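Local coordinates for protein beta-porphyranase B (Bacteroides plebeius, PDB 4AWD) that cleaves the sulfated red-algal polysaccharide porphyran at its beta-1,4 linkages between D-galactose and L-galactose-6-sulfate, releasing mostly a disaccharide, at residues 30-35 / 55-60; 78-83 / 114-119; 135-140 / 311-316; 145-150 / 286-291. One frame throughout, in Å; residues are numbered along the deposited sequence.

Contact 1: residues 30-35 / 55-60. With CA (calcium ion), chain C.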
loop_
_atom_site.group_PDB
_atom_site.type_symbol
_atom_site.label_atom_id
_atom_site.label_comp_id
_atom_site.label_asym_id
_atom_site.label_seq_id
_atom_site.Cartn_x
_atom_site.Cartn_y
_atom_site.Cartn_z
ATOM N N SER A 30 19.164 -3.065 -13.010
ATOM C CA SER A 30 19.613 -4.419 -13.395
ATOM C C SER A 30 18.923 -5.537 -12.620
ATOM O O SER A 30 18.583 -6.588 -13.186
ATOM C CB SER A 30 21.127 -4.581 -13.225
ATOM O OG SER A 30 21.816 -3.411 -13.633
ATOM N N LEU A 31 18.746 -5.322 -11.322
ATOM C CA LEU A 31 18.130 -6.330 -10.481
ATOM C C LEU A 31 16.672 -6.522 -10.881
ATOM O O LEU A 31 16.192 -7.654 -10.936
ATOM C CB LEU A 31 18.277 -5.972 -9.000
ATOM C CG LEU A 31 19.681 -6.245 -8.442
ATOM C CD1 LEU A 31 19.783 -5.773 -7.014
ATOM C CD2 LEU A 31 20.035 -7.721 -8.524
ATOM N N ALA A 32 15.997 -5.420 -11.199
ATOM C CA ALA A 32 14.606 -5.459 -11.648
ATOM C C ALA A 32 14.463 -6.125 -13.006
ATOM O O ALA A 32 13.520 -6.880 -13.214
ATOM C CB ALA A 32 13.982 -4.054 -11.663
ATOM N N GLU A 33 15.385 -5.840 -13.928
ATOM C CA GLU A 33 15.384 -6.499 -15.245
ATOM C C GLU A 33 15.535 -8.009 -15.087
ATOM O O GLU A 33 14.789 -8.780 -15.690
ATOM C CB GLU A 33 16.496 -5.950 -16.145
ATOM C CG GLU A 33 16.495 -6.495 -17.569
ATOM C CD GLU A 33 15.489 -5.803 -18.490
ATOM O OE1 GLU A 33 14.870 -4.785 -18.079
ATOM O OE2 GLU A 33 15.324 -6.278 -19.647
ATOM N N GLU A 34 16.493 -8.416 -14.256
ATOM C CA GLU A 34 16.731 -9.821 -13.957
ATOM C C GLU A 34 15.504 -10.490 -13.316
ATOM O O GLU A 34 15.246 -11.666 -13.567
ATOM C CB GLU A 34 17.973 -9.955 -13.068
ATOM C CG GLU A 34 18.320 -11.380 -12.604
ATOM C CD GLU A 34 18.773 -12.326 -13.735
ATOM O OE1 GLU A 34 19.290 -11.858 -14.788
ATOM O OE2 GLU A 34 18.611 -13.558 -13.556
ATOM N N HIS A 35 14.746 -9.736 -12.517
ATOM C CA HIS A 35 13.551 -10.254 -11.836
ATOM C C HIS A 35 12.372 -10.619 -12.773
ATOM O O HIS A 35 11.417 -11.263 -12.339
ATOM C CB HIS A 35 13.092 -9.278 -10.734
ATOM C CG HIS A 35 12.020 -9.826 -9.835
ATOM N ND1 HIS A 35 12.191 -10.963 -9.071
ATOM C CD2 HIS A 35 10.767 -9.382 -9.569
ATOM C CE1 HIS A 35 11.087 -11.203 -8.383
ATOM N NE2 HIS A 35 10.206 -10.260 -8.671
ATOM N N THR A 55 10.305 2.082 -9.489
ATOM C CA THR A 55 11.207 0.982 -9.250
ATOM C C THR A 55 12.388 1.527 -8.488
ATOM O O THR A 55 12.956 2.572 -8.866
ATOM C CB THR A 55 11.650 0.324 -10.588
ATOM O OG1 THR A 55 10.544 -0.382 -11.164
ATOM C CG2 THR A 55 12.776 -0.644 -10.367
ATOM N N ASP A 56 12.749 0.819 -7.419
ATOM C CA ASP A 56 13.863 1.206 -6.569
ATOM C C ASP A 56 14.366 0.059 -5.707
ATOM O O ASP A 56 13.592 -0.578 -4.963
ATOM C CB ASP A 56 13.484 2.379 -5.654
ATOM C CG ASP A 56 14.694 3.221 -5.252
ATOM O OD1 ASP A 56 15.803 2.664 -5.038
ATOM O OD2 ASP A 56 14.525 4.453 -5.144
ATOM N N GLU A 57 15.678 -0.149 -5.771
ATOM C CA GLU A 57 16.338 -1.196 -5.022
ATOM C C GLU A 57 16.748 -0.697 -3.640
ATOM O O GLU A 57 17.075 -1.481 -2.759
ATOM C CB GLU A 57 17.555 -1.699 -5.800
ATOM C CG GLU A 57 17.233 -2.277 -7.166
ATOM C CD GLU A 57 16.309 -3.496 -7.110
ATOM O OE1 GLU A 57 16.365 -4.278 -6.127
ATOM O OE2 GLU A 57 15.533 -3.686 -8.073
ATOM N N PHE A 58 16.724 0.614 -3.455
ATOM C CA PHE A 58 17.122 1.241 -2.185
ATOM C C PHE A 58 18.526 0.787 -1.759
ATOM O O PHE A 58 18.786 0.526 -0.579
ATOM C CB PHE A 58 16.089 0.992 -1.060
ATOM C CG PHE A 58 14.658 1.283 -1.445
ATOM C CD1 PHE A 58 14.230 2.589 -1.695
ATOM C CD2 PHE A 58 13.723 0.245 -1.531
ATOM C CE1 PHE A 58 12.891 2.854 -2.036
ATOM C CE2 PHE A 58 12.389 0.494 -1.876
ATOM C CZ PHE A 58 11.963 1.797 -2.123
ATOM N N ASN A 59 19.427 0.691 -2.725
ATOM C CA ASN A 59 20.783 0.188 -2.443
ATOM C C ASN A 59 21.818 1.304 -2.340
ATOM O O ASN A 59 23.022 1.039 -2.262
ATOM C CB ASN A 59 21.195 -0.891 -3.462
ATOM C CG ASN A 59 20.471 -2.230 -3.225
ATOM O OD1 ASN A 59 19.754 -2.396 -2.231
ATOM N ND2 ASN A 59 20.657 -3.182 -4.136
ATOM N N GLY A 60 21.345 2.547 -2.324
ATOM C CA GLY A 60 22.211 3.701 -2.168
ATOM C C GLY A 60 22.366 4.199 -0.744
ATOM O O GLY A 60 22.080 3.485 0.231
HETATM CA CA CA C . 17.732 -3.594 -1.744
HETATM O O HOH W 1 16.833 -2.886 -10.359
HETATM O O HOH W 2 17.889 -4.606 -3.876
#

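Contact 2: residues 78-83 / 114-119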
loop_
_atom_site.group_PDB
_atom_site.type_symbol
_atom_site.label_atom_id
_atom_site.label_comp_id
_atom_site.label_asym_id
_atom_site.label_seq_id
_atom_site.Cartn_x
_atom_site.Cartn_y
_atom_site.Cartn_z
ATOM N N GLY A 78 -1.955 11.190 9.870
ATOM C CA GLY A 78 -2.299 9.759 9.980
ATOM C C GLY A 78 -3.609 9.482 10.707
ATOM O O GLY A 78 -4.331 10.399 11.083
ATOM N N ARG A 79 -3.913 8.199 10.881
ATOM C CA ARG A 79 -5.065 7.763 11.655
ATOM C C ARG A 79 -4.644 7.795 13.110
ATOM O O ARG A 79 -3.723 7.076 13.494
ATOM C CB ARG A 79 -5.478 6.336 11.252
ATOM C CG ARG A 79 -6.838 5.875 11.844
ATOM C CD ARG A 79 -7.348 4.561 11.256
ATOM N NE ARG A 79 -7.493 4.611 9.801
ATOM C CZ ARG A 79 -6.647 4.040 8.937
ATOM N NH1 ARG A 79 -5.578 3.372 9.364
ATOM N NH2 ARG A 79 -6.859 4.157 7.639
ATOM N N PRO A 80 -5.297 8.637 13.930
ATOM C CA PRO A 80 -4.873 8.721 15.341
ATOM C C PRO A 80 -4.860 7.320 15.978
ATOM O O PRO A 80 -5.752 6.517 15.710
ATOM C CB PRO A 80 -5.933 9.626 15.985
ATOM C CG PRO A 80 -6.532 10.402 14.842
ATOM C CD PRO A 80 -6.405 9.560 13.609
ATOM N N PRO A 81 -3.863 7.031 16.829
ATOM C CA PRO A 81 -2.914 8.000 17.367
ATOM C C PRO A 81 -1.533 8.058 16.695
ATOM O O PRO A 81 -0.578 8.568 17.311
ATOM C CB PRO A 81 -2.775 7.544 18.828
ATOM C CG PRO A 81 -3.082 6.037 18.792
ATOM C CD PRO A 81 -3.693 5.710 17.457
ATOM N N ALA A 82 -1.408 7.561 15.462
ATOM C CA ALA A 82 -0.128 7.688 14.735
ATOM C C ALA A 82 -0.235 8.562 13.501
ATOM O O ALA A 82 -1.195 8.485 12.743
ATOM C CB ALA A 82 0.446 6.326 14.353
ATOM N N THR A 83 0.777 9.376 13.280
ATOM C CA THR A 83 0.869 10.080 12.023
ATOM C C THR A 83 2.170 9.686 11.300
ATOM O O THR A 83 2.728 8.609 11.572
ATOM C CB THR A 83 0.648 11.604 12.204
ATOM O OG1 THR A 83 0.701 12.247 10.923
ATOM C CG2 THR A 83 1.656 12.217 13.162
ATOM N N GLY A 114 -0.758 19.194 20.465
ATOM C CA GLY A 114 -2.113 18.689 20.606
ATOM C C GLY A 114 -2.045 17.285 21.170
ATOM O O GLY A 114 -0.967 16.823 21.512
ATOM N N ASP A 115 -3.191 16.607 21.252
ATOM C CA ASP A 115 -3.274 15.299 21.897
ATOM C C ASP A 115 -3.716 14.203 20.933
ATOM O O ASP A 115 -4.076 13.091 21.347
ATOM C CB ASP A 115 -4.244 15.372 23.068
ATOM C CG ASP A 115 -3.932 16.521 24.008
ATOM O OD1 ASP A 115 -2.857 16.483 24.637
ATOM O OD2 ASP A 115 -4.750 17.466 24.100
ATOM N N LYS A 116 -3.695 14.523 19.645
ATOM C CA LYS A 116 -4.187 13.609 18.628
ATOM C C LYS A 116 -3.159 12.513 18.363
ATOM O O LYS A 116 -3.533 11.354 18.278
ATOM C CB LYS A 116 -4.546 14.374 17.352
ATOM C CG LYS A 116 -5.124 13.512 16.240
ATOM C CD LYS A 116 -5.735 14.354 15.091
ATOM C CE LYS A 116 -6.976 15.147 15.539
ATOM N NZ LYS A 116 -8.122 14.231 15.846
ATOM N N TYR A 117 -1.876 12.881 18.282
ATOM C CA TYR A 117 -0.799 11.950 17.882
ATOM C C TYR A 117 0.317 11.794 18.918
ATOM O O TYR A 117 0.884 12.776 19.386
ATOM C CB TYR A 117 -0.169 12.387 16.548
ATOM C CG TYR A 117 -1.154 12.475 15.405
ATOM C CD1 TYR A 117 -1.803 11.330 14.936
ATOM C CD2 TYR A 117 -1.426 13.694 14.784
ATOM C CE1 TYR A 117 -2.707 11.391 13.891
ATOM C CE2 TYR A 117 -2.322 13.765 13.732
ATOM C CZ TYR A 117 -2.965 12.601 13.298
ATOM O OH TYR A 117 -3.858 12.646 12.263
ATOM N N ARG A 118 0.629 10.551 19.259
ATOM C CA ARG A 118 1.751 10.251 20.149
ATOM C C ARG A 118 2.648 9.174 19.562
ATOM O O ARG A 118 3.628 8.772 20.185
ATOM C CB ARG A 118 1.267 9.847 21.547
ATOM C CG ARG A 118 0.479 8.544 21.569
ATOM C CD ARG A 118 -0.004 8.194 22.951
ATOM N NE ARG A 118 -0.273 6.760 23.077
ATOM C CZ ARG A 118 -1.475 6.197 22.939
ATOM N NH1 ARG A 118 -2.558 6.934 22.662
ATOM N NH2 ARG A 118 -1.597 4.883 23.086
ATOM N N LEU A 119 2.300 8.707 18.368
ATOM C CA LEU A 119 3.128 7.766 17.639
ATOM C C LEU A 119 3.461 8.333 16.269
ATOM O O LEU A 119 2.633 8.999 15.625
ATOM C CB LEU A 119 2.427 6.406 17.505
ATOM C CG LEU A 119 2.318 5.514 18.756
ATOM C CD1 LEU A 119 1.280 4.417 18.550
ATOM C CD2 LEU A 119 3.666 4.902 19.125
#

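Contact 3: residues 135-140 / 311-316. With CA (calcium ion), chain C.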
loop_
_atom_site.group_PDB
_atom_site.type_symbol
_atom_site.label_atom_id
_atom_site.label_comp_id
_atom_site.label_asym_id
_atom_site.label_seq_id
_atom_site.Cartn_x
_atom_site.Cartn_y
_atom_site.Cartn_z
ATOM N N TYR A 135 2.674 -4.421 -13.567
ATOM C CA TYR A 135 2.983 -5.298 -12.449
ATOM C C TYR A 135 3.789 -4.544 -11.386
ATOM O O TYR A 135 4.717 -3.782 -11.695
ATOM C CB TYR A 135 3.745 -6.537 -12.937
ATOM C CG TYR A 135 3.875 -7.637 -11.910
ATOM C CD1 TYR A 135 4.939 -7.652 -11.007
ATOM C CD2 TYR A 135 2.929 -8.653 -11.831
ATOM C CE1 TYR A 135 5.069 -8.669 -10.036
ATOM C CE2 TYR A 135 3.046 -9.680 -10.880
ATOM C CZ TYR A 135 4.115 -9.673 -9.979
ATOM O OH TYR A 135 4.234 -10.670 -9.042
ATOM N N TYR A 136 3.415 -4.756 -10.133
ATOM C CA TYR A 136 3.962 -4.003 -9.019
ATOM C C TYR A 136 4.231 -4.972 -7.888
ATOM O O TYR A 136 3.400 -5.836 -7.598
ATOM C CB TYR A 136 2.956 -2.934 -8.591
ATOM C CG TYR A 136 2.639 -1.973 -9.719
ATOM C CD1 TYR A 136 3.403 -0.810 -9.916
ATOM C CD2 TYR A 136 1.593 -2.229 -10.590
ATOM C CE1 TYR A 136 3.138 0.047 -10.956
ATOM C CE2 TYR A 136 1.311 -1.360 -11.637
ATOM C CZ TYR A 136 2.088 -0.228 -11.809
ATOM O OH TYR A 136 1.796 0.612 -12.857
ATOM N N GLU A 137 5.382 -4.833 -7.241
ATOM C CA GLU A 137 5.799 -5.835 -6.273
ATOM C C GLU A 137 6.814 -5.264 -5.307
ATOM O O GLU A 137 7.628 -4.415 -5.686
ATOM C CB GLU A 137 6.415 -7.037 -7.005
ATOM C CG GLU A 137 6.655 -8.256 -6.114
ATOM C CD GLU A 137 6.645 -9.561 -6.880
ATOM O OE1 GLU A 137 7.676 -9.909 -7.502
ATOM O OE2 GLU A 137 5.593 -10.233 -6.859
ATOM N N THR A 138 6.787 -5.755 -4.070
ATOM C CA THR A 138 7.805 -5.417 -3.098
ATOM C C THR A 138 8.237 -6.661 -2.330
ATOM O O THR A 138 7.457 -7.612 -2.179
ATOM C CB THR A 138 7.323 -4.305 -2.115
ATOM O OG1 THR A 138 8.426 -3.877 -1.312
ATOM C CG2 THR A 138 6.211 -4.788 -1.201
ATOM N N ARG A 139 9.497 -6.646 -1.883
ATOM C CA ARG A 139 10.018 -7.599 -0.898
ATOM C C ARG A 139 10.048 -6.868 0.450
ATOM O O ARG A 139 10.842 -5.946 0.658
ATOM C CB ARG A 139 11.415 -8.116 -1.278
ATOM C CG ARG A 139 11.780 -9.437 -0.592
ATOM C CD ARG A 139 12.962 -10.186 -1.248
ATOM N NE ARG A 139 14.202 -9.838 -0.571
ATOM C CZ ARG A 139 14.812 -10.572 0.354
ATOM N NH1 ARG A 139 14.347 -11.761 0.709
ATOM N NH2 ARG A 139 15.919 -10.111 0.910
ATOM N N MET A 140 9.165 -7.291 1.354
ATOM C CA MET A 140 8.921 -6.592 2.604
ATOM C C MET A 140 9.074 -7.532 3.794
ATOM O O MET A 140 8.686 -8.708 3.744
ATOM C CB MET A 140 7.495 -5.987 2.619
ATOM C CG MET A 140 7.174 -5.151 3.857
ATOM S SD MET A 140 5.468 -4.592 3.817
ATOM C CE MET A 140 4.623 -6.143 4.212
ATOM N N TYR A 311 11.802 -2.656 3.418
ATOM C CA TYR A 311 11.520 -2.925 2.023
ATOM C C TYR A 311 12.843 -3.060 1.292
ATOM O O TYR A 311 13.584 -2.079 1.140
ATOM C CB TYR A 311 10.677 -1.802 1.405
ATOM C CG TYR A 311 9.386 -1.521 2.137
ATOM C CD1 TYR A 311 9.367 -0.715 3.282
ATOM C CD2 TYR A 311 8.185 -2.054 1.682
ATOM C CE1 TYR A 311 8.191 -0.454 3.954
ATOM C CE2 TYR A 311 6.986 -1.796 2.359
ATOM C CZ TYR A 311 7.002 -0.995 3.487
ATOM O OH TYR A 311 5.825 -0.742 4.140
ATOM N N ASP A 312 13.143 -4.284 0.869
ATOM C CA ASP A 312 14.352 -4.586 0.100
ATOM C C ASP A 312 14.287 -3.907 -1.265
ATOM O O ASP A 312 15.280 -3.368 -1.750
ATOM C CB ASP A 312 14.524 -6.104 -0.074
ATOM C CG ASP A 312 15.875 -6.479 -0.658
ATOM O OD1 ASP A 312 16.696 -5.574 -0.894
ATOM O OD2 ASP A 312 16.116 -7.681 -0.888
ATOM N N TRP A 313 13.116 -3.918 -1.879
ATOM C CA TRP A 313 12.941 -3.208 -3.129
ATOM C C TRP A 313 11.493 -2.975 -3.448
ATOM O O TRP A 313 10.606 -3.617 -2.891
ATOM C CB TRP A 313 13.615 -3.944 -4.301
ATOM C CG TRP A 313 13.421 -5.437 -4.322
ATOM C CD1 TRP A 313 14.329 -6.387 -3.919
ATOM C CD2 TRP A 313 12.269 -6.152 -4.771
ATOM N NE1 TRP A 313 13.815 -7.643 -4.109
ATOM C CE2 TRP A 313 12.550 -7.528 -4.624
ATOM C CE3 TRP A 313 11.032 -5.768 -5.299
ATOM C CZ2 TRP A 313 11.637 -8.518 -4.973
ATOM C CZ3 TRP A 313 10.119 -6.758 -5.659
ATOM C CH2 TRP A 313 10.426 -8.113 -5.487
ATOM N N VAL A 314 11.265 -2.041 -4.358
ATOM C CA VAL A 314 9.968 -1.867 -4.964
ATOM C C VAL A 314 10.227 -1.965 -6.464
ATOM O O VAL A 314 11.131 -1.290 -6.979
ATOM C CB VAL A 314 9.374 -0.524 -4.525
ATOM C CG1 VAL A 314 8.275 -0.067 -5.462
ATOM C CG2 VAL A 314 8.857 -0.637 -3.073
ATOM N N ARG A 315 9.499 -2.831 -7.165
ATOM C CA ARG A 315 9.762 -2.998 -8.596
ATOM C C ARG A 315 8.480 -2.973 -9.415
ATOM O O ARG A 315 7.522 -3.670 -9.100
ATOM C CB ARG A 315 10.648 -4.240 -8.864
ATOM C CG ARG A 315 11.856 -4.314 -7.883
ATOM C CD ARG A 315 13.096 -5.057 -8.348
ATOM N NE ARG A 315 13.104 -6.489 -8.089
ATOM C CZ ARG A 315 14.103 -7.191 -7.535
ATOM N NH1 ARG A 315 15.228 -6.628 -7.117
ATOM N NH2 ARG A 315 13.964 -8.498 -7.399
ATOM N N ALA A 316 8.447 -2.118 -10.433
ATOM C CA ALA A 316 7.265 -1.989 -11.289
ATOM C C ALA A 316 7.579 -2.321 -12.747
ATOM O O ALA A 316 8.693 -2.079 -13.232
ATOM C CB ALA A 316 6.683 -0.596 -11.188
HETATM CA CA CA C . 17.732 -3.594 -1.744
HETATM O O HOH W 2 17.889 -4.606 -3.876
#

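Contact 4: residues 145-150 / 286-291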
loop_
_atom_site.group_PDB
_atom_site.type_symbol
_atom_site.label_atom_id
_atom_site.label_comp_id
_atom_site.label_asym_id
_atom_site.label_seq_id
_atom_site.Cartn_x
_atom_site.Cartn_y
_atom_site.Cartn_z
ATOM N N THR A 145 5.345 -5.401 15.490
ATOM C CA THR A 145 4.687 -4.224 15.991
ATOM C C THR A 145 3.219 -4.352 15.614
ATOM O O THR A 145 2.893 -5.077 14.667
ATOM C CB THR A 145 5.352 -2.994 15.307
ATOM O OG1 THR A 145 6.243 -2.330 16.224
ATOM C CG2 THR A 145 4.360 -2.035 14.749
ATOM N N THR A 146 2.341 -3.670 16.354
ATOM C CA THR A 146 0.924 -3.628 16.025
ATOM C C THR A 146 0.551 -2.469 15.086
ATOM O O THR A 146 -0.625 -2.094 14.983
ATOM C CB THR A 146 0.044 -3.520 17.286
ATOM O OG1 THR A 146 0.551 -2.486 18.126
ATOM C CG2 THR A 146 -0.025 -4.852 18.062
ATOM N N MET A 147 1.552 -1.898 14.418
ATOM C CA MET A 147 1.331 -0.944 13.326
ATOM C C MET A 147 1.527 -1.646 11.981
ATOM O O MET A 147 2.284 -2.619 11.877
ATOM C CB MET A 147 2.242 0.283 13.456
ATOM C CG MET A 147 1.742 1.255 14.504
ATOM S SD MET A 147 2.820 2.653 14.854
ATOM C CE MET A 147 2.728 3.571 13.312
ATOM N N SER A 148 0.824 -1.160 10.968
ATOM C CA SER A 148 0.760 -1.834 9.672
ATOM C C SER A 148 2.091 -1.770 8.936
ATOM O O SER A 148 2.880 -0.851 9.151
ATOM C CB SER A 148 -0.308 -1.184 8.794
ATOM O OG SER A 148 0.063 0.163 8.511
ATOM N N SER A 149 2.327 -2.770 8.089
ATOM C CA SER A 149 3.355 -2.712 7.053
ATOM C C SER A 149 2.573 -2.857 5.762
ATOM O O SER A 149 1.878 -3.851 5.590
ATOM C CB SER A 149 4.351 -3.868 7.187
ATOM O OG SER A 149 5.010 -3.843 8.440
ATOM N N THR A 150 2.658 -1.870 4.872
ATOM C CA THR A 150 1.823 -1.891 3.679
ATOM C C THR A 150 2.567 -1.497 2.407
ATOM O O THR A 150 3.605 -0.853 2.458
ATOM C CB THR A 150 0.592 -0.973 3.813
ATOM O OG1 THR A 150 1.026 0.373 3.996
ATOM C CG2 THR A 150 -0.289 -1.378 4.982
ATOM N N THR A 286 3.101 3.076 7.030
ATOM C CA THR A 286 3.156 2.460 8.347
ATOM C C THR A 286 2.092 3.158 9.218
ATOM O O THR A 286 2.186 4.359 9.492
ATOM C CB THR A 286 4.594 2.647 8.888
ATOM O OG1 THR A 286 5.304 1.397 8.815
ATOM C CG2 THR A 286 4.593 3.176 10.250
ATOM N N GLU A 287 1.044 2.428 9.615
ATOM C CA GLU A 287 -0.098 3.103 10.217
ATOM C C GLU A 287 -0.701 2.382 11.390
ATOM O O GLU A 287 -0.314 1.253 11.776
ATOM C CB GLU A 287 -1.196 3.361 9.183
ATOM C CG GLU A 287 -2.260 2.277 9.115
ATOM C CD GLU A 287 -2.714 2.027 7.684
ATOM O OE1 GLU A 287 -1.903 1.466 6.912
ATOM O OE2 GLU A 287 -3.863 2.404 7.335
ATOM N N THR A 288 -1.632 3.067 12.020
ATOM C CA THR A 288 -2.304 2.495 13.153
ATOM C C THR A 288 -3.803 2.322 12.719
ATOM O O THR A 288 -4.339 3.121 11.913
ATOM C CB THR A 288 -1.947 3.400 14.408
ATOM O OG1 THR A 288 -1.796 2.632 15.615
ATOM C CG2 THR A 288 -2.874 4.465 14.590
ATOM N N TYR A 289 -4.430 1.220 13.172
ATOM C CA TYR A 289 -5.831 0.876 12.813
ATOM C C TYR A 289 -6.749 0.957 14.025
ATOM O O TYR A 289 -6.350 0.567 15.124
ATOM C CB TYR A 289 -5.930 -0.557 12.334
ATOM C CG TYR A 289 -5.250 -0.903 11.030
ATOM C CD1 TYR A 289 -5.700 -0.383 9.817
ATOM C CD2 TYR A 289 -4.196 -1.816 11.009
ATOM C CE1 TYR A 289 -5.095 -0.733 8.622
ATOM C CE2 TYR A 289 -3.584 -2.165 9.837
ATOM C CZ TYR A 289 -4.029 -1.630 8.639
ATOM O OH TYR A 289 -3.404 -2.010 7.467
ATOM N N ASP A 290 -7.990 1.411 13.819
ATOM C CA ASP A 290 -8.967 1.547 14.913
ATOM C C ASP A 290 -9.373 0.198 15.494
ATOM O O ASP A 290 -9.821 0.111 16.650
ATOM C CB ASP A 290 -10.226 2.286 14.451
ATOM C CG ASP A 290 -9.949 3.711 14.034
ATOM O OD1 ASP A 290 -8.860 4.242 14.390
ATOM O OD2 ASP A 290 -10.833 4.306 13.354
ATOM N N TRP A 291 -9.226 -0.855 14.696
ATOM C CA TRP A 291 -9.613 -2.199 15.138
ATOM C C TRP A 291 -8.484 -2.910 15.872
ATOM O O TRP A 291 -8.645 -4.047 16.309
ATOM C CB TRP A 291 -10.145 -3.032 13.985
ATOM C CG TRP A 291 -9.298 -3.017 12.741
ATOM C CD1 TRP A 291 -9.502 -2.254 11.634
ATOM C CD2 TRP A 291 -8.136 -3.821 12.470
ATOM N NE1 TRP A 291 -8.544 -2.530 10.685
ATOM C CE2 TRP A 291 -7.692 -3.486 11.174
ATOM C CE3 TRP A 291 -7.434 -4.795 13.193
ATOM C CZ2 TRP A 291 -6.564 -4.091 10.581
ATOM C CZ3 TRP A 291 -6.308 -5.384 12.614
ATOM C CH2 TRP A 291 -5.886 -5.032 11.317
HETATM O O HOH W 3 -2.975 -0.389 15.139
HETATM O O HOH W 4 5.178 -0.919 10.770
#

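Contact 1: residues 30-35 / 55-60
The calcium site on the GH16 beta-sandwich is flanked here by the short N-terminal helix 30-34, whose Leu31 and Ala32 rest on Glu57, a residue of the metal loop. Leu31 CB lies 3.7 Å from Glu57 CD, against the carboxylate carbon, while Leu31 CD1 reaches on to Asn59 ND2 at 4.0 Å. Ala32 CB adds a methyl-to-methyl touch with Thr55 CG2. No direct hydrogen bond spans the segments. Instead a water accepts from Ala32 N (2.8 Å) and donates to Glu57 OE2 (2.7 Å). A bend at chi2 (-61°) sets the Glu57 carboxylate against Leu31 CB, with OE1 receiving a bond from the water that coordinates calcium. The metal itself takes Glu57 O and Asn59 OD1, each at 2.4 Å, so this carboxylate is second shell while its own carbonyl is first shell. Gly94 and Asp312 complete the protein ligands. Arg315 of strand 308-321 forms a salt bridge with Glu57 OE1, and Ala32 and Thr55 both pack on Val50 of strand 46-50.

Contact 2: residues 78-83 / 114-119
Backbone bonding between Pro81-Thr83 and Arg118-Leu119 sets the parallel register, with Ala82 paired to Leu119. Pro81 O accepts from both Arg118 N (3.0 Å) and Leu119 N (3.1 Å), and Thr83 N returns a bond to Leu119 O. The doubled acceptor lies next to a classic beta bulge, in which Lys116 and Tyr117 both face Glu107 of strand 95-107.

Aromatic packing centres on Tyr117. Thr83 CB sits 3.6 Å from the ring centroid and only 7° off the normal, a CH-pi contact over one face; Lys116 CG lies over the opposite face. With CG anti to the carbonyl carbon (chi1 -58°), the ring extends along the 78-83 loop until its hydroxyl donates to Gly78 O at 2.6 Å, tilted 30° from that carbonyl plane.

Apolar contacts fill the flanks: Pro80 CG meets Lys116 CG at 3.7 Å, the two side chains running side by side, and Ala82 CB touches Leu119 CB.

The tyrosine is thus fixed in rotation by a carbon on each face and in reach by its hydroxyl bond. These contacts join the start of strand 117-126 to the loop carrying Arg79, a probable substrate-binding residue whose NH1 hydrogen-bonds Thr288 O.

Contact 3: residues 135-140 / 311-316
Arg139 and Asp312 meet at the corner just before strand 313-316, which runs antiparallel to strand 135-140, the short axes of these two strands 168° apart and 4.8 Å at closest approach. From its root, Arg139 CB lies over one face of the Trp313 indole, 3.9 Å from the centroid of the five-membered ring, a CH-pi contact. Beyond CG, CD passes near Trp313 NE1 before a bend at chi3 (94°) swings the guanidinium to Asp312. There NE (2.9 Å) and NH2 (3.0 Å) both grip OD2 side-on; NE meets OD2 at its anti lone pair, whereas NH2 reaches the same oxygen from above the carboxylate plane. Asp312 OD1 and its carbonyl O bind calcium, leaving OD2 to the arginine. Both positive partners would be expected to stabilise the carboxylate in its charged form.

Across the indole, the Arg315 guanidinium, its NH1 salt-bridged to Glu57, lies over the other face with CZ 3.3 Å above the Trp313 ring plane, so Trp313 is held between two arginine side chains. Thr138 OG1 donates to Trp313 O at 2.7 Å, and Arg315 N meets Glu137 O at 2.9 Å, nearly straight at 171°. Beyond, Met140 SD approaches the Tyr311 ring obliquely in a Met-aromatic contact.

Strand 241-249 pairs with the far edge of 134-141, while Thr138 and Val314 pack on Phe151 of strand 149-163 and Val314 also on Ile284 of 281-285.

Contact 4: residues 145-150 / 286-291
Ser148 turns its side chain onto Glu287, its CB lying beside the Tyr289 hydroxyl and CE2, in the probable substrate cleft of this GH16 beta-sandwich. OG, placed between the backbone N and the carbonyl carbon (chi1 64°), works twice: it accepts from Glu287 N at 2.7 Å and donates to Glu287 OE1 at 2.8 Å, on the anti side and 17° out of the carboxylate plane. Ser148 N adds a straighter bond to Glu287 O (2.8 Å, 163°). Three bonds thus clamp one residue, which probably binds substrate; its other oxygen, OE2, forms a salt bridge with Arg79, and a glycerol, probably from crystallisation, bonds to OE1. Tyr289 OH in turn bonds to Glu181, the probable proton donor. Next to the serine, Met147 CE reaches Thr286 CG2 at 3.6 Å. Two waters fill in the polar links: one receives from Tyr289 N while donating to Thr146 O, and the other joins Thr286 OG1 to Ser148 O, to which it donates at 2.8 Å.

Following the chain, contact 1 closes first, joining the N-terminal helix to the loop after strand 46-50. Contact 2 comes next, in series, tying loop 78-83 to the start of strand 117-126; its centre lies about 34 Å from that of contact 1. Contact 3 then closes a loop of 170 residues by pairing strands 134-141 and 308-321, and contact 4 is nested inside it. Contacts 1 and 3 share the calcium and one of its waters, their centres about 9 Å apart. Contacts 2 and 4, about 12 Å between centres, meet at the probable substrate-binding residues. Contact 3 is joined to contact 4 by the bond between Tyr311 OH and Thr150 O.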